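Local coordinates for protein SSD1 (Saccharomyces cerevisiae S288C, PDB 7AM1) that binds mRNA untranslated regions and represses translation, as a non-enzymatic member of the RNase II family that recognises RNA through an alternative site, at residues T517-L522 against R542-V547; S523-L528 against I625-T630; L573-M578 against Y657-A662. All blocks are in the same frame, centred on the assembly; numbering follows the deposited sequence.

Contact 1 of 3, residues T517-L522 against R542-V547; sequences TLLPTL and RTLGFV
Leu-518 comes within 6.8 Å of Val-547, CA to CA, where the irregular chain 517-522 runs beside the start of helix 544-568, and the approach continues through Leu-519 with Leu-544 and Thr-521 with Arg-542. No hydrogen bond crosses between the two; methyl and methylene groups do the touching. Val-547, one turn into the helix, is the residue most covered, and both its branches are engaged. CG1, anti to the backbone N (chi1 171°), lies 3.9 Å from Leu-518 CB, while CG2 packs against both Thr-521, 3.8 Å from its OG1, and Leu-519 CD2, at 4.2 Å. A beta-branched valine suits this place because its short branches can serve several neighbours at once. Leu-544 CD1 meets Leu-518 CB at 4.0 Å, the two leucine side chains crossing at about a right angle. Thr-521 turns its methyl to Arg-542, CG2 standing 3.7 Å from CB, so the arginine offers its aliphatic root here while its guanidinium end is engaged with Ser-523. Leu-518 also packs on Gln-500, Arg-504 and Tyr-507 of helix 495-510.

Each backbone is shaped by its own threonine. Thr-543 is the N-cap of the helix: its OG1 accepts from Phe-546 N at 3.2 Å in a nearly straight bond (169°), and it also hydrogen-bonds to Asp-484. In the other segment, Thr-517 OG1 donates to Leu-519 O at 2.6 Å, the carbonyl of the cis peptide that joins Leu-519 to Pro-520. Within the RNB domain, the contact lays the loop that leads into helix 523-529 against the first turn of helix 544-568. The direct meeting of the two segments is therefore apolar, while the hydrogen bonds named here run within a segment or to residues outside the pair.

Contact 2 of 3, residues S523-L528 against I625-T630; sequences SLLESL and ILLFKT
Leu-525 and Phe-628 mark the nearest approach of two helical segments, 6.4 Å between CA atoms; the axes run nearly parallel, 17° apart, and come within 9.5 Å of each other. Phe-628 reaches across this gap and has the largest share of the contact. Its CG is anti to the backbone N (chi1 173°), which carries the base of the ring toward Leu-524, whose CB lies 3.8 Å from Phe-628 CD1. CE1 goes further, 3.4 Å from Leu-524 O and also against Leu-528 CD2. A flat, wide side chain fits here because one group can span the distance and touch the first and second turns of helix 523-529 together.

Near the same corner, Ser-527 OG is 3.5 Å from Phe-628 CE1. This hydroxyl is turned back on its own helix, donating to Leu-524 O at 2.7 Å and approaching a lone pair of the carbonyl oxygen within its plane. Serine can therefore sit beside an aromatic ring with its proton already used. The pair belongs to the helical part of the RNB domain, with Tyr-707 of helix 689-725 covering both Ser-527 and Phe-628.

Leucines and an isoleucine extend the packing around the ring. Leu-524 CD1 lies 3.6 Å from Ile-625 CG1, and Leu-525 CD1 meets Leu-627 CD2 at 4.2 Å. Leu-525 and Leu-627 also rest on helix 604-612, at Ile-608 and Leu-607. Where helix 617-629 ends, Leu-627 O receives two donors, Thr-630 N and Thr-630 OG1. At the opposite end of the contact, Glu-624 accepts from the backbone N of Leu-524 and ties the start of one helix to the flank of the other.

Contact 3 of 3, residues L573-M578 against Y657-A662; sequences LLRRQM and YTHFTA
Arg-575 holds CG anti to its backbone N (chi1 -176°) and stays extended as far as NE, which carries the arginine chain out to the imidazole of His-659, whose own CG is anti to its carbonyl carbon. CD stands above the middle of the His-659 ring, 3.4 Å from the centroid and 15° off the normal, a CH-pi contact. The guanidinium is inclined to the ring rather than parallel to it, and NE comes within 3.1 Å of His-659 CE1. Although NE and His-659 NE2 are near each other, they do not hydrogen-bond; both turn to Asp-529, which forms a salt bridge with NE and a hydrogen bond with NE2. One carboxylate thus serves both groups and would offset the charge of the arginine. His-659 ND1 is hydrogen-bonded to Tyr-636 OH, so each ring nitrogen has a partner, a sharing for which histidine is well suited.

The backbones meet at a steep angle where Leu-574 and Thr-658 pass. Strand 573-576 pairs antiparallel with strand 635-638 in a two-stranded sheet of the RNB domain, and the segment 657-662, in the loop leading to helix 668-681, crosses it. Arg-575 N donates to Tyr-657 O at 2.8 Å, with an N-H...O angle of 150° and the donor above the carbonyl plane. Beside it, Thr-658 OG1 donates to Leu-573 O, also at 2.8 Å. Threonine suits the spot because its hydroxyl satisfies a buried carbonyl while its CB packs on Leu-574 CA, 3.9 Å away. A water lies within hydrogen-bonding distance of Arg-575 O and accepts from Tyr-657 N at 3.0 Å. The tyrosine ring extends past Arg-575 CB toward helix 544-568, where its OH is hydrogen-bonded to Asn-557.

All three contacts lie in the RNB domain. Contacts 1 and 2, with centres 15 Å apart, are continuous: the loop of contact 1 runs directly into helix 523-529 of contact 2, and a probable hydrogen bond of 2.7 Å from Arg-542 NE to Ser-523 OG ties them. Contact 2 also touches contact 3, centres 17 Å apart, where Leu-528 CD1 is 4.0 Å from Gln-577 NE2. Contacts 1 and 3 do not meet, their nearest atoms being about 10 Å apart, yet helix 544-568 of contact 1 leads on to strand 573-576 of contact 3. A pentaethylene glycol, probably from the crystallisation liquor, is bound about 5 Å from the Phe-628 side chain.

Contact 1 of 3, residues T517-L522 against R542-V547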
ATOM      1  N   THR A 517      16.171 -17.738  -8.467  1.00 51.51           N
ATOM      2  CA  THR A 517      15.516 -17.341  -9.704  1.00 49.58           C
ATOM      3  C   THR A 517      14.645 -16.122  -9.429  1.00 46.21           C
ATOM      4  O   THR A 517      14.144 -15.939  -8.316  1.00 46.31           O
ATOM      5  CB  THR A 517      14.667 -18.479 -10.273  1.00 50.98           C
ATOM      6  OG1 THR A 517      13.663 -18.851  -9.321  1.00 52.75           O
ATOM      7  CG2 THR A 517      15.535 -19.681 -10.585  1.00 52.23           C
ATOM      8  N   LEU A 518      14.476 -15.277 -10.450  1.00 43.93           N
ATOM      9  CA  LEU A 518      13.775 -14.012 -10.246  1.00 43.67           C
ATOM     10  C   LEU A 518      12.319 -14.228  -9.853  1.00 43.16           C
ATOM     11  O   LEU A 518      11.739 -13.391  -9.154  1.00 42.93           O
ATOM     12  CB  LEU A 518      13.877 -13.147 -11.502  1.00 44.75           C
ATOM     13  CG  LEU A 518      15.278 -12.610 -11.798  1.00 45.93           C
ATOM     14  CD1 LEU A 518      15.363 -12.047 -13.208  1.00 47.32           C
ATOM     15  CD2 LEU A 518      15.669 -11.544 -10.780  1.00 44.58           C
ATOM     16  N   LEU A 519      11.712 -15.335 -10.280  1.00 43.45           N
ATOM     17  CA  LEU A 519      10.389 -15.696  -9.789  1.00 43.04           C
ATOM     18  C   LEU A 519      10.488 -16.975  -8.960  1.00 45.29           C
ATOM     19  O   LEU A 519      11.321 -17.838  -9.251  1.00 45.30           O
ATOM     20  CB  LEU A 519       9.397 -15.911 -10.938  1.00 43.09           C
ATOM     21  CG  LEU A 519       9.116 -14.707 -11.839  1.00 43.81           C
ATOM     22  CD1 LEU A 519       8.159 -15.075 -12.962  1.00 44.99           C
ATOM     23  CD2 LEU A 519       8.557 -13.555 -11.038  1.00 44.33           C
ATOM     24  N   PRO A 520       9.655 -17.138  -7.919  1.00 47.91           N
ATOM     25  CA  PRO A 520       8.593 -16.222  -7.487  1.00 48.09           C
ATOM     26  C   PRO A 520       9.127 -14.951  -6.826  1.00 45.24           C
ATOM     27  O   PRO A 520      10.248 -14.935  -6.321  1.00 45.19           O
ATOM     28  CB  PRO A 520       7.794 -17.068  -6.488  1.00 49.16           C
ATOM     29  CG  PRO A 520       8.805 -17.999  -5.913  1.00 49.58           C
ATOM     30  CD  PRO A 520       9.758 -18.315  -7.033  1.00 49.42           C
ATOM     31  N   THR A 521       8.313 -13.901  -6.821  1.00 42.13           N
ATOM     32  CA  THR A 521       8.700 -12.599  -6.297  1.00 39.15           C
ATOM     33  C   THR A 521       7.742 -12.194  -5.180  1.00 37.27           C
ATOM     34  O   THR A 521       6.708 -12.828  -4.951  1.00 37.03           O
ATOM     35  CB  THR A 521       8.720 -11.555  -7.427  1.00 39.17           C
ATOM     36  OG1 THR A 521       9.408 -10.375  -6.994  1.00 37.81           O
ATOM     37  CG2 THR A 521       7.300 -11.198  -7.869  1.00 39.83           C
ATOM     38  N   LEU A 522       8.107 -11.139  -4.462  1.00 35.86           N
ATOM     39  CA  LEU A 522       7.356 -10.691  -3.290  1.00 35.35           C
ATOM     40  C   LEU A 522       6.742  -9.334  -3.622  1.00 35.08           C
ATOM     41  O   LEU A 522       7.328  -8.282  -3.358  1.00 35.01           O
ATOM     42  CB  LEU A 522       8.255 -10.637  -2.067  1.00 36.31           C
ATOM     43  CG  LEU A 522       8.879 -11.983  -1.683  1.00 38.69           C
ATOM     44  CD1 LEU A 522       9.860 -11.802  -0.530  1.00 39.83           C
ATOM     45  CD2 LEU A 522       7.799 -13.019  -1.330  1.00 40.77           C
ATOM     46  N   ARG A 542       2.965  -9.334 -10.550  1.00 34.56           N
ATOM     47  CA  ARG A 542       4.256  -8.811 -10.975  1.00 35.48           C
ATOM     48  C   ARG A 542       4.710  -9.692 -12.132  1.00 37.48           C
ATOM     49  O   ARG A 542       4.540 -10.914 -12.075  1.00 39.93           O
ATOM     50  CB  ARG A 542       5.313  -8.843  -9.867  1.00 35.19           C
ATOM     51  CG  ARG A 542       4.969  -8.097  -8.602  1.00 35.82           C
ATOM     52  CD  ARG A 542       5.049  -6.588  -8.771  1.00 34.98           C
ATOM     53  NE  ARG A 542       4.660  -5.922  -7.533  1.00 34.61           N
ATOM     54  CZ  ARG A 542       4.772  -4.618  -7.307  1.00 33.94           C
ATOM     55  NH1 ARG A 542       5.259  -3.811  -8.241  1.00 32.97           N
ATOM     56  NH2 ARG A 542       4.390  -4.120  -6.142  1.00 34.70           N
ATOM     57  N   THR A 543       5.268  -9.083 -13.175  1.00 36.67           N
ATOM     58  CA  THR A 543       5.778  -9.838 -14.311  1.00 36.51           C
ATOM     59  C   THR A 543       7.292  -9.988 -14.220  1.00 36.51           C
ATOM     60  O   THR A 543       7.984  -9.219 -13.547  1.00 35.70           O
ATOM     61  CB  THR A 543       5.417  -9.172 -15.644  1.00 37.52           C
ATOM     62  OG1 THR A 543       6.139  -7.943 -15.784  1.00 36.93           O
ATOM     63  CG2 THR A 543       3.926  -8.891 -15.727  1.00 39.01           C
ATOM     64  N   LEU A 544       7.799 -10.993 -14.934  1.00 35.71           N
ATOM     65  CA  LEU A 544       9.238 -11.205 -15.011  1.00 36.84           C
ATOM     66  C   LEU A 544       9.950  -9.958 -15.513  1.00 36.27           C
ATOM     67  O   LEU A 544      10.978  -9.558 -14.957  1.00 35.13           O
ATOM     68  CB  LEU A 544       9.530 -12.402 -15.914  1.00 37.73           C
ATOM     69  CG  LEU A 544      10.994 -12.727 -16.207  1.00 37.91           C
ATOM     70  CD1 LEU A 544      11.756 -12.914 -14.906  1.00 38.92           C
ATOM     71  CD2 LEU A 544      11.103 -13.973 -17.082  1.00 39.18           C
ATOM     72  N   GLY A 545       9.413  -9.322 -16.556  1.00 38.93           N
ATOM     73  CA  GLY A 545      10.046  -8.126 -17.088  1.00 40.38           C
ATOM     74  C   GLY A 545      10.192  -7.039 -16.041  1.00 41.13           C
ATOM     75  O   GLY A 545      11.257  -6.431 -15.901  1.00 41.08           O
ATOM     76  N   PHE A 546       9.119  -6.780 -15.289  1.00 38.90           N
ATOM     77  CA  PHE A 546       9.212  -5.795 -14.220  1.00 36.42           C
ATOM     78  C   PHE A 546      10.281  -6.189 -13.206  1.00 35.58           C
ATOM     79  O   PHE A 546      11.069  -5.346 -12.766  1.00 35.69           O
ATOM     80  CB  PHE A 546       7.868  -5.625 -13.512  1.00 35.21           C
ATOM     81  CG  PHE A 546       7.959  -4.779 -12.266  1.00 34.54           C
ATOM     82  CD1 PHE A 546       7.878  -3.397 -12.340  1.00 36.19           C
ATOM     83  CD2 PHE A 546       8.180  -5.362 -11.027  1.00 33.31           C
ATOM     84  CE1 PHE A 546       7.987  -2.609 -11.193  1.00 36.16           C
ATOM     85  CE2 PHE A 546       8.294  -4.579  -9.882  1.00 32.72           C
ATOM     86  CZ  PHE A 546       8.197  -3.204  -9.967  1.00 34.34           C
ATOM     87  N   VAL A 547      10.325  -7.469 -12.825  1.00 34.80           N
ATOM     88  CA  VAL A 547      11.253  -7.907 -11.788  1.00 34.14           C
ATOM     89  C   VAL A 547      12.692  -7.747 -12.263  1.00 35.30           C
ATOM     90  O   VAL A 547      13.571  -7.336 -11.494  1.00 34.40           O
ATOM     91  CB  VAL A 547      10.948  -9.362 -11.386  1.00 35.55           C
ATOM     92  CG1 VAL A 547      12.034  -9.916 -10.478  1.00 37.51           C
ATOM     93  CG2 VAL A 547       9.595  -9.453 -10.702  1.00 33.89           C
TER

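Contact 2 of 3, residues S523-L528 against I625-T630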
ATOM      1  N   SER A 523       5.539  -9.372  -4.199  1.00 34.03           N
ATOM      2  CA  SER A 523       4.902  -8.150  -4.670  1.00 33.05           C
ATOM      3  C   SER A 523       4.531  -7.227  -3.521  1.00 33.80           C
ATOM      4  O   SER A 523       4.617  -6.001  -3.652  1.00 34.05           O
ATOM      5  CB  SER A 523       3.657  -8.492  -5.482  1.00 33.28           C
ATOM      6  OG  SER A 523       3.034  -7.309  -5.937  1.00 33.06           O
ATOM      7  N   LEU A 524       4.114  -7.789  -2.387  1.00 35.10           N
ATOM      8  CA  LEU A 524       3.697  -6.946  -1.271  1.00 36.34           C
ATOM      9  C   LEU A 524       4.902  -6.265  -0.628  1.00 37.60           C
ATOM     10  O   LEU A 524       4.836  -5.082  -0.272  1.00 38.46           O
ATOM     11  CB  LEU A 524       2.907  -7.775  -0.254  1.00 36.71           C
ATOM     12  CG  LEU A 524       1.622  -8.430  -0.788  1.00 37.87           C
ATOM     13  CD1 LEU A 524       0.898  -9.223   0.295  1.00 39.71           C
ATOM     14  CD2 LEU A 524       0.669  -7.424  -1.418  1.00 36.70           C
ATOM     15  N   LEU A 525       6.023  -6.974  -0.490  1.00 37.26           N
ATOM     16  CA  LEU A 525       7.202  -6.327   0.077  1.00 37.60           C
ATOM     17  C   LEU A 525       7.681  -5.187  -0.819  1.00 34.20           C
ATOM     18  O   LEU A 525       8.101  -4.138  -0.321  1.00 33.64           O
ATOM     19  CB  LEU A 525       8.320  -7.339   0.310  1.00 40.16           C
ATOM     20  CG  LEU A 525       8.030  -8.487   1.283  1.00 42.78           C
ATOM     21  CD1 LEU A 525       9.342  -9.081   1.797  1.00 44.31           C
ATOM     22  CD2 LEU A 525       7.135  -8.068   2.439  1.00 43.61           C
ATOM     23  N   GLU A 526       7.605  -5.355  -2.144  1.00 33.79           N
ATOM     24  CA  GLU A 526       7.942  -4.246  -3.036  1.00 33.11           C
ATOM     25  C   GLU A 526       7.119  -3.006  -2.699  1.00 32.78           C
ATOM     26  O   GLU A 526       7.649  -1.888  -2.674  1.00 30.66           O
ATOM     27  CB  GLU A 526       7.738  -4.660  -4.496  1.00 33.37           C
ATOM     28  CG  GLU A 526       7.560  -3.512  -5.501  1.00 33.96           C
ATOM     29  CD  GLU A 526       8.790  -2.630  -5.674  1.00 35.58           C
ATOM     30  OE1 GLU A 526       9.880  -2.986  -5.173  1.00 35.32           O
ATOM     31  OE2 GLU A 526       8.662  -1.577  -6.338  1.00 35.89           O
ATOM     32  N   SER A 527       5.824  -3.186  -2.407  1.00 34.62           N
ATOM     33  CA  SER A 527       4.946  -2.048  -2.158  1.00 33.75           C
ATOM     34  C   SER A 527       5.259  -1.351  -0.842  1.00 32.89           C
ATOM     35  O   SER A 527       4.774  -0.237  -0.622  1.00 33.51           O
ATOM     36  CB  SER A 527       3.469  -2.479  -2.199  1.00 34.21           C
ATOM     37  OG  SER A 527       3.061  -3.121  -1.006  1.00 34.48           O
ATOM     38  N   LEU A 528       6.034  -1.980   0.043  1.00 32.45           N
ATOM     39  CA  LEU A 528       6.557  -1.261   1.195  1.00 33.60           C
ATOM     40  C   LEU A 528       7.548  -0.179   0.789  1.00 34.20           C
ATOM     41  O   LEU A 528       7.738   0.778   1.544  1.00 34.03           O
ATOM     42  CB  LEU A 528       7.231  -2.223   2.172  1.00 34.99           C
ATOM     43  CG  LEU A 528       6.316  -3.198   2.915  1.00 38.40           C
ATOM     44  CD1 LEU A 528       7.151  -4.262   3.622  1.00 40.73           C
ATOM     45  CD2 LEU A 528       5.420  -2.458   3.913  1.00 38.89           C
ATOM     46  N   ILE A 625       1.461 -12.263   2.968  1.00 37.94           N
ATOM     47  CA  ILE A 625       0.462 -11.344   3.508  1.00 37.04           C
ATOM     48  C   ILE A 625       0.690 -11.151   5.002  1.00 36.09           C
ATOM     49  O   ILE A 625       0.723 -10.021   5.502  1.00 36.30           O
ATOM     50  CB  ILE A 625      -0.964 -11.846   3.209  1.00 39.06           C
ATOM     51  CG1 ILE A 625      -1.286 -11.693   1.717  1.00 38.57           C
ATOM     52  CG2 ILE A 625      -1.988 -11.086   4.053  1.00 40.37           C
ATOM     53  CD1 ILE A 625      -2.548 -12.436   1.264  1.00 38.98           C
ATOM     54  N   LEU A 626       0.887 -12.253   5.732  1.00 35.35           N
ATOM     55  CA  LEU A 626       1.132 -12.159   7.169  1.00 37.16           C
ATOM     56  C   LEU A 626       2.385 -11.341   7.467  1.00 36.24           C
ATOM     57  O   LEU A 626       2.388 -10.503   8.378  1.00 36.37           O
ATOM     58  CB  LEU A 626       1.253 -13.560   7.768  1.00 40.43           C
ATOM     59  CG  LEU A 626       0.006 -14.444   7.668  1.00 42.71           C
ATOM     60  CD1 LEU A 626       0.276 -15.815   8.263  1.00 44.56           C
ATOM     61  CD2 LEU A 626      -1.184 -13.796   8.343  1.00 43.38           C
ATOM     62  N   LEU A 627       3.462 -11.578   6.716  1.00 36.10           N
ATOM     63  CA  LEU A 627       4.693 -10.821   6.921  1.00 38.04           C
ATOM     64  C   LEU A 627       4.479  -9.344   6.623  1.00 36.74           C
ATOM     65  O   LEU A 627       4.901  -8.476   7.394  1.00 37.25           O
ATOM     66  CB  LEU A 627       5.801 -11.399   6.041  1.00 39.40           C
ATOM     67  CG  LEU A 627       7.146 -10.677   6.081  1.00 41.88           C
ATOM     68  CD1 LEU A 627       7.690 -10.651   7.497  1.00 44.32           C
ATOM     69  CD2 LEU A 627       8.127 -11.343   5.141  1.00 42.17           C
ATOM     70  N   PHE A 628       3.787  -9.045   5.523  1.00 36.35           N
ATOM     71  CA  PHE A 628       3.557  -7.666   5.106  1.00 37.60           C
ATOM     72  C   PHE A 628       2.876  -6.855   6.201  1.00 41.03           C
ATOM     73  O   PHE A 628       3.156  -5.657   6.352  1.00 41.10           O
ATOM     74  CB  PHE A 628       2.729  -7.691   3.817  1.00 37.15           C
ATOM     75  CG  PHE A 628       2.264  -6.350   3.351  1.00 38.19           C
ATOM     76  CD1 PHE A 628       3.132  -5.479   2.720  1.00 38.10           C
ATOM     77  CD2 PHE A 628       0.942  -5.972   3.507  1.00 39.83           C
ATOM     78  CE1 PHE A 628       2.695  -4.246   2.275  1.00 38.57           C
ATOM     79  CE2 PHE A 628       0.501  -4.740   3.067  1.00 40.71           C
ATOM     80  CZ  PHE A 628       1.380  -3.878   2.448  1.00 40.12           C
ATOM     81  N   LYS A 629       2.013  -7.494   6.995  1.00 43.18           N
ATOM     82  CA  LYS A 629       1.263  -6.785   8.018  1.00 44.97           C
ATOM     83  C   LYS A 629       2.123  -6.339   9.186  1.00 44.90           C
ATOM     84  O   LYS A 629       1.712  -5.442   9.929  1.00 45.04           O
ATOM     85  CB  LYS A 629       0.169  -7.676   8.602  1.00 47.65           C
ATOM     86  CG  LYS A 629      -0.909  -8.085   7.668  1.00 49.50           C
ATOM     87  CD  LYS A 629      -1.902  -8.926   8.440  1.00 51.06           C
ATOM     88  CE  LYS A 629      -2.982  -9.462   7.551  1.00 49.40           C
ATOM     89  NZ  LYS A 629      -4.155  -9.820   8.366  1.00 48.58           N
ATOM     90  N   THR A 630       3.298  -6.926   9.365  1.00 43.59           N
ATOM     91  CA  THR A 630       4.119  -6.604  10.521  1.00 45.53           C
ATOM     92  C   THR A 630       4.999  -5.384  10.303  1.00 45.44           C
ATOM     93  O   THR A 630       5.711  -4.982  11.231  1.00 46.29           O
ATOM     94  CB  THR A 630       4.996  -7.803  10.896  1.00 47.90           C
ATOM     95  OG1 THR A 630       5.981  -8.016   9.877  1.00 48.85           O
ATOM     96  CG2 THR A 630       4.147  -9.056  11.057  1.00 49.23           C
TER

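Contact 3 of 3, residues L573-M578 against Y657-A662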
ATOM      1  N   LEU A 573      20.471  12.177   1.578  1.00 39.34           N
ATOM      2  CA  LEU A 573      19.072  11.763   1.646  1.00 39.62           C
ATOM      3  C   LEU A 573      19.027  10.279   1.306  1.00 37.91           C
ATOM      4  O   LEU A 573      19.329   9.884   0.175  1.00 39.16           O
ATOM      5  CB  LEU A 573      18.194  12.575   0.699  1.00 42.43           C
ATOM      6  CG  LEU A 573      16.684  12.299   0.805  1.00 45.83           C
ATOM      7  CD1 LEU A 573      15.913  13.328  -0.005  1.00 48.33           C
ATOM      8  CD2 LEU A 573      16.278  10.894   0.363  1.00 45.81           C
ATOM      9  N   LEU A 574      18.691   9.462   2.290  1.00 35.95           N
ATOM     10  CA  LEU A 574      18.681   8.016   2.178  1.00 35.71           C
ATOM     11  C   LEU A 574      17.262   7.504   2.413  1.00 38.60           C
ATOM     12  O   LEU A 574      16.329   8.274   2.654  1.00 39.19           O
ATOM     13  CB  LEU A 574      19.674   7.415   3.174  1.00 37.19           C
ATOM     14  CG  LEU A 574      21.125   7.874   2.983  1.00 37.81           C
ATOM     15  CD1 LEU A 574      22.013   7.343   4.100  1.00 38.08           C
ATOM     16  CD2 LEU A 574      21.652   7.434   1.631  1.00 38.54           C
ATOM     17  N   ARG A 575      17.102   6.186   2.353  1.00 37.87           N
ATOM     18  CA  ARG A 575      15.799   5.560   2.543  1.00 37.38           C
ATOM     19  C   ARG A 575      16.003   4.267   3.309  1.00 37.17           C
ATOM     20  O   ARG A 575      16.817   3.430   2.908  1.00 37.56           O
ATOM     21  CB  ARG A 575      15.111   5.298   1.201  1.00 35.03           C
ATOM     22  CG  ARG A 575      13.703   4.736   1.313  1.00 33.79           C
ATOM     23  CD  ARG A 575      12.981   4.888  -0.011  1.00 31.52           C
ATOM     24  NE  ARG A 575      11.617   4.376   0.021  1.00 30.68           N
ATOM     25  CZ  ARG A 575      10.568   5.047   0.489  1.00 30.27           C
ATOM     26  NH1 ARG A 575      10.708   6.263   1.004  1.00 30.18           N
ATOM     27  NH2 ARG A 575       9.371   4.485   0.453  1.00 30.16           N
ATOM     28  N   ARG A 576      15.310   4.126   4.429  1.00 35.34           N
ATOM     29  CA  ARG A 576      15.437   2.936   5.249  1.00 35.69           C
ATOM     30  C   ARG A 576      14.072   2.296   5.449  1.00 35.63           C
ATOM     31  O   ARG A 576      13.033   2.869   5.120  1.00 36.06           O
ATOM     32  CB  ARG A 576      16.080   3.253   6.602  1.00 36.77           C
ATOM     33  CG  ARG A 576      15.265   4.147   7.522  1.00 38.73           C
ATOM     34  CD  ARG A 576      16.042   4.328   8.801  1.00 45.03           C
ATOM     35  NE  ARG A 576      15.293   5.027   9.835  1.00 50.29           N
ATOM     36  CZ  ARG A 576      15.501   4.868  11.137  1.00 55.02           C
ATOM     37  NH1 ARG A 576      16.419   4.011  11.567  1.00 56.95           N
ATOM     38  NH2 ARG A 576      14.782   5.560  12.011  1.00 56.14           N
ATOM     39  N   GLN A 577      14.095   1.088   5.998  1.00 36.81           N
ATOM     40  CA  GLN A 577      12.873   0.333   6.248  1.00 39.19           C
ATOM     41  C   GLN A 577      13.152  -0.569   7.436  1.00 42.61           C
ATOM     42  O   GLN A 577      14.034  -1.430   7.368  1.00 40.05           O
ATOM     43  CB  GLN A 577      12.464  -0.472   5.017  1.00 38.59           C
ATOM     44  CG  GLN A 577      11.000  -0.870   4.988  1.00 39.30           C
ATOM     45  CD  GLN A 577      10.739  -2.207   5.644  1.00 41.46           C
ATOM     46  OE1 GLN A 577      11.605  -3.084   5.664  1.00 43.53           O
ATOM     47  NE2 GLN A 577       9.528  -2.383   6.160  1.00 40.76           N
ATOM     48  N   MET A 578      12.434  -0.340   8.532  1.00 48.31           N
ATOM     49  CA  MET A 578      12.779  -0.970   9.794  1.00 53.71           C
ATOM     50  C   MET A 578      12.248  -2.394   9.860  1.00 49.76           C
ATOM     51  O   MET A 578      11.172  -2.710   9.343  1.00 48.95           O
ATOM     52  CB  MET A 578      12.234  -0.152  10.968  1.00 63.15           C
ATOM     53  CG  MET A 578      13.190  -0.090  12.157  1.00 73.47           C
ATOM     54  SD  MET A 578      12.860   1.279  13.288  1.00 80.66           S
ATOM     55  N   TYR A 657      20.323   2.476   1.324  1.00 36.03           N
ATOM     56  CA  TYR A 657      19.462   2.599   0.157  1.00 34.79           C
ATOM     57  C   TYR A 657      19.059   4.056   0.008  1.00 36.17           C
ATOM     58  O   TYR A 657      19.158   4.849   0.948  1.00 39.07           O
ATOM     59  CB  TYR A 657      18.228   1.686   0.288  1.00 33.33           C
ATOM     60  CG  TYR A 657      17.525   1.365  -1.014  1.00 33.06           C
ATOM     61  CD1 TYR A 657      18.182   0.662  -2.022  1.00 35.18           C
ATOM     62  CD2 TYR A 657      16.194   1.719  -1.222  1.00 33.46           C
ATOM     63  CE1 TYR A 657      17.554   0.359  -3.210  1.00 34.95           C
ATOM     64  CE2 TYR A 657      15.553   1.413  -2.413  1.00 33.21           C
ATOM     65  CZ  TYR A 657      16.244   0.729  -3.403  1.00 33.84           C
ATOM     66  OH  TYR A 657      15.629   0.414  -4.595  1.00 33.32           O
ATOM     67  N   THR A 658      18.619   4.396  -1.198  1.00 34.62           N
ATOM     68  CA  THR A 658      17.967   5.670  -1.462  1.00 35.08           C
ATOM     69  C   THR A 658      17.175   5.530  -2.756  1.00 33.97           C
ATOM     70  O   THR A 658      17.083   4.440  -3.333  1.00 34.36           O
ATOM     71  CB  THR A 658      18.965   6.830  -1.545  1.00 37.83           C
ATOM     72  OG1 THR A 658      18.235   8.066  -1.579  1.00 39.05           O
ATOM     73  CG2 THR A 658      19.834   6.731  -2.790  1.00 39.36           C
ATOM     74  N   HIS A 659      16.610   6.641  -3.220  1.00 33.99           N
ATOM     75  CA  HIS A 659      15.797   6.666  -4.427  1.00 34.09           C
ATOM     76  C   HIS A 659      16.421   7.602  -5.449  1.00 35.88           C
ATOM     77  O   HIS A 659      16.535   8.810  -5.210  1.00 35.84           O
ATOM     78  CB  HIS A 659      14.361   7.078  -4.110  1.00 32.49           C
ATOM     79  CG  HIS A 659      13.486   5.929  -3.727  1.00 32.43           C
ATOM     80  ND1 HIS A 659      12.166   6.089  -3.370  1.00 30.59           N
ATOM     81  CD2 HIS A 659      13.737   4.599  -3.658  1.00 32.02           C
ATOM     82  CE1 HIS A 659      11.646   4.910  -3.081  1.00 32.08           C
ATOM     83  NE2 HIS A 659      12.575   3.988  -3.255  1.00 30.69           N
ATOM     84  N   PHE A 660      16.803   7.030  -6.589  1.00 38.01           N
ATOM     85  CA  PHE A 660      17.505   7.725  -7.660  1.00 37.64           C
ATOM     86  C   PHE A 660      16.921   7.440  -9.036  1.00 36.24           C
ATOM     87  O   PHE A 660      17.085   8.279  -9.931  1.00 36.38           O
ATOM     88  CB  PHE A 660      18.995   7.329  -7.622  1.00 37.67           C
ATOM     89  CG  PHE A 660      19.764   7.587  -8.895  1.00 40.36           C
ATOM     90  CD1 PHE A 660      20.445   8.783  -9.081  1.00 42.75           C
ATOM     91  CD2 PHE A 660      19.867   6.609  -9.874  1.00 40.97           C
ATOM     92  CE1 PHE A 660      21.178   9.013 -10.239  1.00 45.18           C
ATOM     93  CE2 PHE A 660      20.598   6.832 -11.034  1.00 43.37           C
ATOM     94  CZ  PHE A 660      21.255   8.035 -11.214  1.00 45.13           C
ATOM     95  N   THR A 661      16.182   6.340  -9.214  1.00 35.52           N
ATOM     96  CA  THR A 661      15.848   5.810 -10.530  1.00 36.26           C
ATOM     97  C   THR A 661      14.515   6.295 -11.098  1.00 37.96           C
ATOM     98  O   THR A 661      14.136   5.850 -12.186  1.00 38.86           O
ATOM     99  CB  THR A 661      15.828   4.266 -10.491  1.00 37.67           C
ATOM    100  OG1 THR A 661      15.098   3.815  -9.337  1.00 39.22           O
ATOM    101  CG2 THR A 661      17.248   3.685 -10.459  1.00 37.15           C
ATOM    102  N   ALA A 662      13.789   7.184 -10.417  1.00 37.55           N
ATOM    103  CA  ALA A 662      12.460   7.601 -10.874  1.00 37.54           C
ATOM    104  C   ALA A 662      12.229   9.085 -10.605  1.00 38.35           C
ATOM    105  O   ALA A 662      11.259   9.472  -9.947  1.00 38.07           O
ATOM    106  CB  ALA A 662      11.376   6.745 -10.216  1.00 35.13           C
TER
HETATM  107  O   HOH W   1      19.447   3.726   3.880  1.00 38.92           O